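Pectate lyase (PDB 5AMV) cleaves polygalacturonate by calcium-dependent beta-elimination, leaving oligosaccharides with unsaturated galacturonosyl ends. Local coordinates at residues Tyr291-Tyr295 with Val385-Ile390; Gly74-Lys79 with Asp164-Gln168; Gly342-Tyr346 with Leu365-Val369; Thr129-Gly135 with Ile153-Ile157. One frame throughout, in Å; residues are numbered along the deposited sequence. Where two conformers were deposited one is given.

Contact 1: Tyr291-Tyr295 with Val385-Ile390; sequences YNNYY and VKSNVI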
loop_
_atom_site.group_PDB
_atom_site.type_symbol
_atom_site.label_atom_id
_atom_site.label_comp_id
_atom_site.label_asym_id
_atom_site.label_seq_id
_atom_site.Cartn_x
_atom_site.Cartn_y
_atom_site.Cartn_z
ATOM N N TYR A 291 9.356 12.923 -1.420
ATOM C CA TYR A 291 10.558 13.435 -2.108
ATOM C C TYR A 291 11.419 12.374 -2.758
ATOM O O TYR A 291 11.534 11.238 -2.265
ATOM C CB TYR A 291 11.415 14.344 -1.179
ATOM C CG TYR A 291 12.238 13.647 -0.098
ATOM C CD1 TYR A 291 13.553 13.237 -0.351
ATOM C CD2 TYR A 291 11.719 13.447 1.178
ATOM C CE1 TYR A 291 14.337 12.607 0.614
ATOM C CE2 TYR A 291 12.532 12.819 2.194
ATOM C CZ TYR A 291 13.813 12.429 1.888
ATOM O OH TYR A 291 14.601 11.837 2.870
ATOM N N ASN A 292 12.088 12.760 -3.850
ATOM C CA ASN A 292 13.014 11.843 -4.520
ATOM C C ASN A 292 12.389 10.504 -4.946
ATOM O O ASN A 292 13.072 9.474 -4.906
ATOM C CB ASN A 292 14.281 11.548 -3.660
ATOM C CG ASN A 292 15.219 12.736 -3.502
ATOM O OD1 ASN A 292 16.104 12.698 -2.642
ATOM N ND2 ASN A 292 15.053 13.785 -4.340
ATOM N N ASN A 293 11.117 10.514 -5.351
ATOM C CA ASN A 293 10.484 9.306 -5.877
ATOM C C ASN A 293 10.538 9.358 -7.391
ATOM O O ASN A 293 10.617 10.445 -7.986
ATOM C CB ASN A 293 9.046 9.185 -5.349
ATOM C CG ASN A 293 8.982 9.121 -3.843
ATOM O OD1 ASN A 293 9.354 8.120 -3.213
ATOM N ND2 ASN A 293 8.584 10.230 -3.222
ATOM N N TYR A 294 10.476 8.182 -8.024
ATOM C CA TYR A 294 10.599 8.069 -9.463
ATOM C C TYR A 294 9.344 7.333 -9.948
ATOM O O TYR A 294 9.044 6.247 -9.436
ATOM C CB TYR A 294 11.840 7.292 -9.870
ATOM C CG TYR A 294 11.937 7.183 -11.366
ATOM C CD1 TYR A 294 12.038 8.336 -12.167
ATOM C CD2 TYR A 294 11.930 5.930 -11.981
ATOM C CE1 TYR A 294 12.123 8.257 -13.515
ATOM C CE2 TYR A 294 12.016 5.827 -13.391
ATOM C CZ TYR A 294 12.106 7.001 -14.145
ATOM O OH TYR A 294 12.182 6.889 -15.506
ATOM N N TYR A 295 8.617 7.949 -10.874
ATOM C CA TYR A 295 7.361 7.384 -11.392
ATOM C C TYR A 295 7.556 7.188 -12.878
ATOM O O TYR A 295 8.026 8.109 -13.599
ATOM C CB TYR A 295 6.160 8.358 -11.154
ATOM C CG TYR A 295 6.035 8.870 -9.728
ATOM C CD1 TYR A 295 6.896 9.857 -9.261
ATOM C CD2 TYR A 295 5.073 8.337 -8.853
ATOM C CE1 TYR A 295 6.808 10.338 -7.942
ATOM C CE2 TYR A 295 4.997 8.805 -7.513
ATOM C CZ TYR A 295 5.862 9.802 -7.100
ATOM O OH TYR A 295 5.839 10.305 -5.809
ATOM N N VAL A 385 17.700 11.528 -9.407
ATOM C CA VAL A 385 16.638 10.649 -8.865
ATOM C C VAL A 385 16.365 9.396 -9.663
ATOM O O VAL A 385 16.325 8.298 -9.059
ATOM C CB VAL A 385 15.356 11.454 -8.593
ATOM C CG1 VAL A 385 14.144 10.520 -8.251
ATOM C CG2 VAL A 385 15.623 12.468 -7.471
ATOM N N LYS A 386 16.197 9.504 -10.985
ATOM C CA LYS A 386 15.921 8.315 -11.788
ATOM C C LYS A 386 16.986 7.246 -11.520
ATOM O O LYS A 386 16.665 6.125 -11.114
ATOM C CB LYS A 386 15.812 8.645 -13.283
ATOM C CG LYS A 386 15.700 7.384 -14.122
ATOM C CD LYS A 386 15.497 7.715 -15.607
ATOM C CE LYS A 386 15.580 6.463 -16.451
ATOM N NZ LYS A 386 15.569 6.769 -17.935
ATOM N N SER A 387 18.260 7.592 -11.702
ATOM C CA SER A 387 19.346 6.616 -11.540
ATOM C C SER A 387 19.412 6.040 -10.119
ATOM O O SER A 387 19.568 4.820 -9.930
ATOM C CB SER A 387 20.702 7.240 -11.940
ATOM O OG SER A 387 21.724 6.239 -11.954
ATOM N N ASN A 388 19.293 6.919 -9.107
ATOM C CA ASN A 388 19.436 6.490 -7.727
ATOM C C ASN A 388 18.313 5.500 -7.400
ATOM O O ASN A 388 18.559 4.431 -6.860
ATOM C CB ASN A 388 19.427 7.670 -6.730
ATOM C CG ASN A 388 20.679 8.552 -6.843
ATOM O OD1 ASN A 388 21.624 8.193 -7.542
ATOM N ND2 ASN A 388 20.667 9.701 -6.180
ATOM N N VAL A 389 17.093 5.840 -7.811
ATOM C CA VAL A 389 15.923 5.027 -7.448
ATOM C C VAL A 389 15.893 3.703 -8.201
ATOM O O VAL A 389 15.671 2.653 -7.577
ATOM C CB VAL A 389 14.634 5.845 -7.618
ATOM C CG1 VAL A 389 13.422 4.903 -7.597
ATOM C CG2 VAL A 389 14.606 6.936 -6.492
ATOM N N ILE A 390 16.132 3.730 -9.520
ATOM C CA ILE A 390 16.199 2.476 -10.276
ATOM C C ILE A 390 17.269 1.541 -9.688
ATOM O O ILE A 390 17.035 0.350 -9.463
ATOM C CB ILE A 390 16.427 2.717 -11.774
ATOM C CG1 ILE A 390 15.172 3.308 -12.404
ATOM C CG2 ILE A 390 16.805 1.412 -12.491
ATOM C CD1 ILE A 390 15.375 3.692 -13.914
#

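Contact 2: Gly74-Lys79 with Asp164-Gln168; sequences GLNDYK and DYFPQ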
loop_
_atom_site.group_PDB
_atom_site.type_symbol
_atom_site.label_atom_id
_atom_site.label_comp_id
_atom_site.label_asym_id
_atom_site.label_seq_id
_atom_site.Cartn_x
_atom_site.Cartn_y
_atom_site.Cartn_z
ATOM N N GLY A 74 -7.645 -22.756 -2.785
ATOM C CA GLY A 74 -8.186 -22.001 -3.945
ATOM C C GLY A 74 -9.606 -21.533 -3.644
ATOM O O GLY A 74 -10.119 -21.674 -2.529
ATOM N N LEU A 75 -10.272 -20.994 -4.655
ATOM C CA LEU A 75 -11.586 -20.387 -4.462
ATOM C C LEU A 75 -12.559 -21.362 -3.810
ATOM O O LEU A 75 -13.274 -20.990 -2.895
ATOM C CB LEU A 75 -12.104 -19.868 -5.798
ATOM C CG LEU A 75 -13.427 -19.076 -5.812
ATOM C CD1 LEU A 75 -13.418 -18.119 -7.038
ATOM C CD2 LEU A 75 -14.643 -20.014 -5.886
ATOM N N ASN A 76 -12.590 -22.594 -4.312
ATOM C CA ASN A 76 -13.576 -23.576 -3.818
ATOM C C ASN A 76 -13.347 -23.912 -2.361
ATOM O O ASN A 76 -14.304 -24.337 -1.678
ATOM C CB ASN A 76 -13.473 -24.907 -4.614
ATOM C CG ASN A 76 -14.062 -24.777 -5.993
ATOM O OD1 ASN A 76 -14.679 -23.768 -6.328
ATOM N ND2 ASN A 76 -13.925 -25.830 -6.787
ATOM N N ASP A 77 -12.103 -23.755 -1.875
ATOM C CA ASP A 77 -11.783 -24.109 -0.480
ATOM C C ASP A 77 -12.390 -23.076 0.474
ATOM O O ASP A 77 -12.794 -23.414 1.582
ATOM C CB ASP A 77 -10.273 -24.253 -0.237
ATOM C CG ASP A 77 -9.688 -25.368 -1.081
ATOM O OD1 ASP A 77 -10.019 -26.535 -0.748
ATOM O OD2 ASP A 77 -8.970 -25.082 -2.060
ATOM N N TYR A 78 -12.489 -21.843 0.032
ATOM C CA TYR A 78 -13.023 -20.761 0.837
ATOM C C TYR A 78 -14.501 -20.510 0.591
ATOM O O TYR A 78 -15.156 -19.900 1.442
ATOM C CB TYR A 78 -12.313 -19.463 0.429
ATOM C CG TYR A 78 -10.849 -19.432 0.686
ATOM C CD1 TYR A 78 -10.335 -19.675 1.955
ATOM C CD2 TYR A 78 -9.967 -19.058 -0.320
ATOM C CE1 TYR A 78 -8.948 -19.590 2.211
ATOM C CE2 TYR A 78 -8.578 -18.964 -0.070
ATOM C CZ TYR A 78 -8.084 -19.218 1.180
ATOM O OH TYR A 78 -6.759 -19.100 1.487
ATOM N N LYS A 79 -15.016 -20.944 -0.561
ATOM C CA LYS A 79 -16.373 -20.544 -0.989
ATOM C C LYS A 79 -17.418 -21.076 -0.027
ATOM O O LYS A 79 -17.417 -22.257 0.347
ATOM C CB LYS A 79 -16.700 -21.025 -2.404
ATOM C CG LYS A 79 -17.955 -20.337 -2.944
ATOM C CD LYS A 79 -18.414 -20.910 -4.284
ATOM C CE LYS A 79 -19.036 -22.338 -4.184
ATOM N NZ LYS A 79 -20.404 -22.468 -3.483
ATOM N N ASP A 164 -8.249 -11.186 -3.717
ATOM C CA ASP A 164 -9.514 -11.509 -3.026
ATOM C C ASP A 164 -10.395 -12.257 -4.015
ATOM O O ASP A 164 -10.768 -11.716 -5.078
ATOM C CB ASP A 164 -10.161 -10.160 -2.606
ATOM C CG ASP A 164 -11.420 -10.292 -1.795
ATOM O OD1 ASP A 164 -12.088 -11.338 -1.781
ATOM O OD2 ASP A 164 -11.747 -9.262 -1.134
ATOM N N TYR A 165 -10.778 -13.493 -3.664
ATOM C CA TYR A 165 -11.655 -14.268 -4.534
ATOM C C TYR A 165 -13.112 -13.763 -4.540
ATOM O O TYR A 165 -13.889 -14.183 -5.379
ATOM C CB TYR A 165 -11.679 -15.739 -4.139
ATOM C CG TYR A 165 -10.423 -16.481 -4.519
ATOM C CD1 TYR A 165 -10.122 -16.715 -5.876
ATOM C CD2 TYR A 165 -9.541 -16.925 -3.530
ATOM C CE1 TYR A 165 -8.953 -17.396 -6.229
ATOM C CE2 TYR A 165 -8.375 -17.592 -3.873
ATOM C CZ TYR A 165 -8.104 -17.795 -5.221
ATOM O OH TYR A 165 -6.934 -18.450 -5.536
ATOM N N PHE A 166 -13.479 -12.872 -3.619
ATOM C CA PHE A 166 -14.931 -12.548 -3.426
ATOM C C PHE A 166 -15.145 -11.037 -3.296
ATOM O O PHE A 166 -15.693 -10.573 -2.305
ATOM C CB PHE A 166 -15.487 -13.273 -2.177
ATOM C CG PHE A 166 -15.148 -14.742 -2.170
ATOM C CD1 PHE A 166 -15.845 -15.643 -3.037
ATOM C CD2 PHE A 166 -14.144 -15.211 -1.351
ATOM C CE1 PHE A 166 -15.474 -17.015 -3.061
ATOM C CE2 PHE A 166 -13.787 -16.592 -1.360
ATOM C CZ PHE A 166 -14.442 -17.479 -2.245
ATOM N N PRO A 167 -14.758 -10.272 -4.333
ATOM C CA PRO A 167 -14.986 -8.830 -4.274
ATOM C C PRO A 167 -16.459 -8.491 -4.043
ATOM O O PRO A 167 -17.348 -9.158 -4.582
ATOM C CB PRO A 167 -14.578 -8.347 -5.685
ATOM C CG PRO A 167 -13.854 -9.426 -6.343
ATOM C CD PRO A 167 -14.123 -10.706 -5.586
ATOM N N GLN A 168 -16.680 -7.441 -3.248
ATOM C CA GLN A 168 -18.013 -6.964 -2.933
ATOM C C GLN A 168 -18.493 -5.953 -3.977
ATOM O O GLN A 168 -17.745 -5.054 -4.337
ATOM C CB GLN A 168 -18.006 -6.306 -1.575
ATOM C CG GLN A 168 -19.376 -5.874 -1.080
ATOM C CD GLN A 168 -19.248 -5.048 0.202
ATOM O OE1 GLN A 168 -18.474 -4.099 0.253
ATOM N NE2 GLN A 168 -19.966 -5.437 1.239
#

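Contact 3: Gly342-Tyr346 with Leu365-Val369; sequences GTALY and LSSSV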
loop_
_atom_site.group_PDB
_atom_site.type_symbol
_atom_site.label_atom_id
_atom_site.label_comp_id
_atom_site.label_asym_id
_atom_site.label_seq_id
_atom_site.Cartn_x
_atom_site.Cartn_y
_atom_site.Cartn_z
ATOM N N GLY A 342 -9.778 18.958 -1.909
ATOM C CA GLY A 342 -8.352 19.107 -2.225
ATOM C C GLY A 342 -8.043 20.488 -2.785
ATOM O O GLY A 342 -8.492 20.850 -3.880
ATOM N N THR A 343 -7.323 21.285 -2.023
ATOM C CA THR A 343 -7.109 22.677 -2.417
ATOM C C THR A 343 -5.648 23.133 -2.513
ATOM O O THR A 343 -5.369 24.239 -2.985
ATOM C CB THR A 343 -7.853 23.624 -1.446
ATOM O OG1 THR A 343 -7.204 23.610 -0.160
ATOM C CG2 THR A 343 -9.302 23.214 -1.299
ATOM N N ALA A 344 -4.702 22.316 -2.041
ATOM C CA ALA A 344 -3.351 22.788 -1.850
ATOM C C ALA A 344 -2.340 21.666 -2.134
ATOM O O ALA A 344 -2.606 20.501 -1.838
ATOM C CB ALA A 344 -3.161 23.277 -0.420
ATOM N N LEU A 345 -1.207 22.060 -2.697
ATOM C CA LEU A 345 -0.092 21.144 -2.955
ATOM C C LEU A 345 1.163 21.997 -3.015
ATOM O O LEU A 345 1.240 22.966 -3.806
ATOM C CB LEU A 345 -0.283 20.356 -4.256
ATOM C CG LEU A 345 0.939 19.614 -4.832
ATOM C CD1 LEU A 345 1.337 18.411 -3.894
ATOM C CD2 LEU A 345 0.628 19.140 -6.230
ATOM N N TYR A 346 2.134 21.676 -2.173
ATOM C CA TYR A 346 3.461 22.241 -2.362
ATOM C C TYR A 346 4.241 21.280 -3.243
ATOM O O TYR A 346 4.371 20.123 -2.891
ATOM C CB TYR A 346 4.213 22.397 -1.025
ATOM C CG TYR A 346 5.596 22.995 -1.157
ATOM C CD1 TYR A 346 6.692 22.231 -1.569
ATOM C CD2 TYR A 346 5.808 24.348 -0.905
ATOM C CE1 TYR A 346 7.944 22.803 -1.732
ATOM C CE2 TYR A 346 7.053 24.918 -1.037
ATOM C CZ TYR A 346 8.116 24.156 -1.450
ATOM O OH TYR A 346 9.347 24.741 -1.613
ATOM N N LEU A 365 -3.825 25.216 -7.785
ATOM C CA LEU A 365 -3.987 24.951 -6.346
ATOM C C LEU A 365 -3.180 25.981 -5.564
ATOM O O LEU A 365 -2.361 26.694 -6.159
ATOM C CB LEU A 365 -3.457 23.543 -6.006
ATOM C CG LEU A 365 -4.244 22.402 -6.642
ATOM C CD1 LEU A 365 -3.502 21.090 -6.424
ATOM C CD2 LEU A 365 -5.677 22.311 -6.083
ATOM N N SER A 366 -3.421 26.062 -4.249
ATOM C CA SER A 366 -2.562 26.841 -3.372
ATOM C C SER A 366 -1.177 26.197 -3.287
ATOM O O SER A 366 -1.049 24.948 -3.220
ATOM C CB SER A 366 -3.174 26.964 -1.973
ATOM O OG SER A 366 -2.211 27.451 -1.070
ATOM N N SER A 367 -0.161 27.047 -3.296
ATOM C CA SER A 367 1.220 26.613 -3.274
ATOM C C SER A 367 1.712 26.205 -1.893
ATOM O O SER A 367 2.806 25.672 -1.770
ATOM C CB SER A 367 2.123 27.716 -3.831
ATOM O OG SER A 367 2.118 28.853 -2.965
ATOM N N SER A 368 0.925 26.488 -0.854
ATOM C CA SER A 368 1.317 26.193 0.514
ATOM C C SER A 368 0.366 25.167 1.101
ATOM O O SER A 368 -0.827 25.192 0.808
ATOM C CB SER A 368 1.235 27.473 1.340
ATOM O OG SER A 368 -0.110 27.927 1.362
ATOM N N VAL A 369 0.892 24.282 1.945
ATOM C CA VAL A 369 0.049 23.289 2.612
ATOM C C VAL A 369 0.095 23.482 4.128
ATOM O O VAL A 369 -0.334 22.613 4.875
ATOM C CB VAL A 369 0.471 21.825 2.228
ATOM C CG1 VAL A 369 -0.101 21.453 0.826
ATOM C CG2 VAL A 369 1.991 21.674 2.317
#

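Contact 4: Thr129-Gly135 with Ile153-Ile157; sequences TTIVGSG and IIRNI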
loop_
_atom_site.group_PDB
_atom_site.type_symbol
_atom_site.label_atom_id
_atom_site.label_comp_id
_atom_site.label_asym_id
_atom_site.label_seq_id
_atom_site.Cartn_x
_atom_site.Cartn_y
_atom_site.Cartn_z
ATOM N N THR A 129 8.364 -5.096 16.437
ATOM C CA THR A 129 8.637 -6.235 15.559
ATOM C C THR A 129 9.416 -5.743 14.370
ATOM O O THR A 129 9.061 -4.699 13.791
ATOM C CB THR A 129 7.339 -6.845 15.059
ATOM O OG1 THR A 129 6.553 -7.310 16.168
ATOM C CG2 THR A 129 7.614 -8.009 14.131
ATOM N N THR A 130 10.454 -6.500 13.993
ATOM C CA THR A 130 11.160 -6.296 12.741
ATOM C C THR A 130 11.011 -7.557 11.900
ATOM O O THR A 130 11.267 -8.654 12.382
ATOM C CB THR A 130 12.660 -6.015 12.949
ATOM O OG1 THR A 130 12.813 -4.753 13.630
ATOM C CG2 THR A 130 13.446 -6.031 11.574
ATOM N N ILE A 131 10.538 -7.385 10.670
ATOM C CA ILE A 131 10.387 -8.510 9.748
ATOM C C ILE A 131 11.194 -8.170 8.505
ATOM O O ILE A 131 10.934 -7.170 7.852
ATOM C CB ILE A 131 8.891 -8.776 9.354
ATOM C CG1 ILE A 131 7.982 -8.818 10.597
ATOM C CG2 ILE A 131 8.753 -10.005 8.362
ATOM C CD1 ILE A 131 6.481 -9.078 10.289
ATOM N N VAL A 132 12.185 -9.007 8.187
ATOM C CA VAL A 132 13.099 -8.708 7.095
ATOM C C VAL A 132 13.302 -9.948 6.222
ATOM O O VAL A 132 13.321 -11.071 6.723
ATOM C CB VAL A 132 14.479 -8.141 7.545
ATOM C CG1 VAL A 132 14.304 -6.803 8.338
ATOM C CG2 VAL A 132 15.211 -9.135 8.405
ATOM N N GLY A 133 13.419 -9.734 4.924
ATOM C CA GLY A 133 13.696 -10.865 4.047
ATOM C C GLY A 133 15.126 -11.339 4.149
ATOM O O GLY A 133 16.071 -10.527 4.249
ATOM N N SER A 134 15.312 -12.654 4.107
ATOM C CA SER A 134 16.653 -13.225 4.041
ATOM C C SER A 134 17.109 -13.283 2.580
ATOM O O SER A 134 16.395 -13.799 1.709
ATOM C CB SER A 134 16.654 -14.628 4.664
ATOM O OG SER A 134 16.515 -14.570 6.068
ATOM N N GLY A 135 18.292 -12.750 2.296
ATOM C CA GLY A 135 18.813 -12.808 0.943
ATOM C C GLY A 135 17.971 -11.972 -0.008
ATOM O O GLY A 135 17.375 -10.977 0.392
ATOM N N ILE A 153 9.059 -2.567 11.818
ATOM C CA ILE A 153 9.944 -2.421 10.664
ATOM C C ILE A 153 9.688 -3.589 9.702
ATOM O O ILE A 153 9.704 -4.721 10.132
ATOM C CB ILE A 153 11.425 -2.398 11.113
ATOM C CG1 ILE A 153 11.698 -1.140 11.960
ATOM C CG2 ILE A 153 12.358 -2.471 9.917
ATOM C CD1 ILE A 153 13.092 -1.148 12.601
ATOM N N ILE A 154 9.485 -3.284 8.415
ATOM C CA ILE A 154 9.311 -4.307 7.373
ATOM C C ILE A 154 10.286 -3.971 6.232
ATOM O O ILE A 154 10.174 -2.891 5.647
ATOM C CB ILE A 154 7.865 -4.281 6.789
ATOM C CG1 ILE A 154 6.785 -4.328 7.907
ATOM C CG2 ILE A 154 7.711 -5.389 5.723
ATOM C CD1 ILE A 154 6.760 -5.599 8.726
ATOM N N ARG A 155 11.218 -4.878 5.906
ATOM C CA ARG A 155 12.246 -4.617 4.902
ATOM C C ARG A 155 12.589 -5.837 4.048
ATOM O O ARG A 155 12.578 -6.966 4.538
ATOM C CB ARG A 155 13.569 -4.098 5.528
ATOM C CG ARG A 155 13.356 -2.874 6.462
ATOM C CD ARG A 155 14.645 -2.395 7.157
ATOM N NE ARG A 155 15.561 -1.789 6.189
ATOM C CZ ARG A 155 16.829 -1.492 6.459
ATOM N NH1 ARG A 155 17.358 -1.784 7.642
ATOM N NH2 ARG A 155 17.585 -0.937 5.521
ATOM N N ASN A 156 12.988 -5.560 2.817
ATOM C CA ASN A 156 13.667 -6.523 1.943
ATOM C C ASN A 156 12.811 -7.745 1.602
ATOM O O ASN A 156 13.325 -8.877 1.504
ATOM C CB ASN A 156 15.003 -6.981 2.557
ATOM C CG ASN A 156 15.893 -7.636 1.532
ATOM O OD1 ASN A 156 16.036 -7.128 0.418
ATOM N ND2 ASN A 156 16.554 -8.734 1.926
ATOM N N ILE A 157 11.511 -7.495 1.409
ATOM C CA ILE A 157 10.557 -8.553 1.052
ATOM C C ILE A 157 9.781 -8.124 -0.193
ATOM O O ILE A 157 9.362 -6.981 -0.293
ATOM C CB ILE A 157 9.536 -8.819 2.194
ATOM C CG1 ILE A 157 10.221 -9.378 3.446
ATOM C CG2 ILE A 157 8.383 -9.798 1.754
ATOM C CD1 ILE A 157 9.480 -8.946 4.736
HETATM O O HOH W 1 14.529 -10.646 -0.281
#

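Contact 1: Tyr291-Tyr295 with Val385-Ile390
Helix residues Val-385 to Ile-390 lie against the bend and strand start at Asn-292 to Tyr-294; the CA atoms of Asn-292 and Val-385 are 5.8 Å apart, as are those of Tyr-294 and Lys-386. No hydrogen bond joins the segments. Tyr-294 makes the largest single share of the contact. Its CG is anti to the backbone N (chi1 180°), which carries the ring out along the helix beside Lys-386. The Lys-386 chain is extended and runs alongside the ring in the same direction. Its CG sits over one ring face, displaced toward the rim, in a CH-pi contact 3.9 Å from the Tyr-294 centroid. Further out, Lys-386 CD reaches Tyr-294 OH at 3.4 Å. That hydroxyl is hydrogen-bonded to Asp-326. Ile-390 CD1 approaches Tyr-294 CE2 at 4.0 Å. At the root of the ring, Val-389 CG1 packs on Tyr-294 CB at 3.7 Å. The two methyls of Val-385 divide their work. CG1 faces Asn-293 O, and CG2 meets Asn-292 ND2 at 3.4 Å. The Asn-292 amide is held by Asp-380 N and Asn-322 O, which should fix its rotation. The contact seats helix 382-392 on the outside of the parallel beta-helix. Tyr-294 and Val-385 both touch Val-324 of strand 317-326, while Val-389 and Ile-390 rest on Arg-272 of strand 266-274, so the helix spans three successive strands.

Contact 2: Gly74-Lys79 with Asp164-Gln168
This is an apolar, largely aromatic contact between the short helix 75-78 and the loop that leads from strand 158-160 to strand 168-170. It lies toward the surface, and no hydrogen bond crosses it. Tyr-165 has CG anti to its carbonyl carbon (chi1 -74°), which lays the ring against Leu-75. Leu-75 CB sits over one face of the Tyr-165 ring in a CH-pi contact, 4.0 Å from the centroid. The branch carbon Leu-75 CG meets Phe-166 CE1 at 4.0 Å. Phe-166 enters by its edge: Leu-75 O and Tyr-78 CB lie near the ring plane, with Tyr-78 CB 3.7 Å from Phe-166 CE2. One face of the Phe-166 ring is covered by Tyr-165 CB. The edge of the Tyr-78 ring meets Tyr-165, with Tyr-78 CD2 3.9 Å from Tyr-165 CD2. An alanine in place of Tyr-165 would probably open a gap beside Leu-75 and Tyr-78 and leave Arg-206 without its hydroxyl partner. The Asp-164 OD1 bond to Phe-166 N, 2.8 Å long, forms an Asx turn that shapes the loop. Helix 105-121 backs both segments: Tyr-78 packs on Gln-117 and Arg-120, Phe-166 touches Ser-113, and Gln-117 accepts from Tyr-165 N.

Contact 3: Gly342-Tyr346 with Leu365-Val369
Two backbone hydrogen bonds join the residues on either side of Ala-344 to Ser-366. Ser-366 N donates to Thr-343 O at 3.0 Å, in the carbonyl plane. Leu-345 N donates to Ser-366 O at 2.9 Å, with an N-H...O angle of 172°. Together they make a single bridge between Ala-344 and Ser-366, whose CA atoms are 4.4 Å apart. Weaker CA-H...O contacts support it. Ala-344 CA lies near the same Ser-366 O, so that oxygen receives both a strong and a weak donor. Tyr-346 CA approaches Ser-367 O at 3.5 Å. The same carbonyl oxygen comes obliquely to the Tyr-346 ring, near CD2.

The apolar contacts flank the bridge. Leu-365 CD1 meets Leu-345 CB at 3.9 Å, while its CD2 branch lies along the Thr-343 carbonyl. Val-369 spreads its two methyls. CG1, anti to the carbonyl carbon (chi1 -79°), reaches Ala-344 CB at 3.8 Å and the peptide that links Ala-344 to Leu-345. CG2 turns to Tyr-346 CB at 4.1 Å. The small Ala-344 methyl also comes within 3.3 Å of Ser-368 O.

Beyond the segments, Leu-345 packs on Trp-310, Ile-312, Ile-318 and Ile-336 of the beta-helix, and the Tyr-346 ring stacks on Tyr-319. The polar part of this contact is made by main-chain atoms, and the side chains add apolar cover. The two bonds set the pairing of these loops near the C-terminal end of the beta-helix, while the leucines and Val-369 tie it to the strands beneath.

Contact 4: Thr129-Gly135 with Ile153-Ile157
Thr-130, Ile-131 and Val-132 stand beside Ile-153, Ile-154 and Arg-155, each pair pointing the same way. The strand axes run parallel, 2° apart and 4.8 Å from each other. On one face Thr-130 pairs with Ile-153, where OG1 touches Ile-153 CB, and Val-132 pairs with Arg-155, where CG1 lies against Arg-155 CB. The Arg-155 chain then turns away at chi3 (70°) toward Asp-197, its salt-bridge partner. On the other face Ile-131 and Ile-154 lie side by side, with their CD1 atoms 3.8 Å apart. Ile-157 crosses Ile-131 obliquely and brings its CD1 to Ile-131 CG2 at 3.8 Å.

Four backbone bonds fix this register: Ile-153 N to Thr-129 O, Ile-131 N to Ile-153 O, Arg-155 N to Ile-131 O, and Gly-133 N to Arg-155 O. Asn-156 then turns the chain with positive phi. Its ND2 donates to two carbonyls. Gly-135 O, at 2.8 Å, is approached nearly in line with its C=O, but the bond is bent at the hydrogen (137°). Gly-133 O, at 3.0 Å, is met from above its carbonyl plane. OD1 accepts from Gly-396 N. An alanine at Asn-156 would probably leave the Gly-133 and Gly-135 carbonyls without this donor and free the bend to shift. Gly-133 has no room for a side chain, since a CB would clash with Asn-156 O.

In-register parallel strands from successive turns, with side chains aligned on both faces, are characteristic of the right-handed parallel beta-helix of polysaccharide lyase family 1; here Asn-156 holds the bend that follows.

From the N terminus, contact 2 opens first, at helix 75-78. Before it closes at residues 164-168, the chain forms contact 4, between strands 129-133 and 152-155. Contact 4 therefore lies wholly within the loop of contact 2. Contact 1 opens later, at 291-295, and closes only with helix 382-392. Contact 3, 342-346 with 365-369, falls within that span. No two loops cross. Contact 4 pairs two strands of the beta-helix, and contact 1 lays helix 382-392 on another part of it; their centres are 22 Å apart. Contact 2 ties an outer helix to a loop, and contact 3 joins two loops; their centres are 42 Å apart, on opposite sides of the chain's centre.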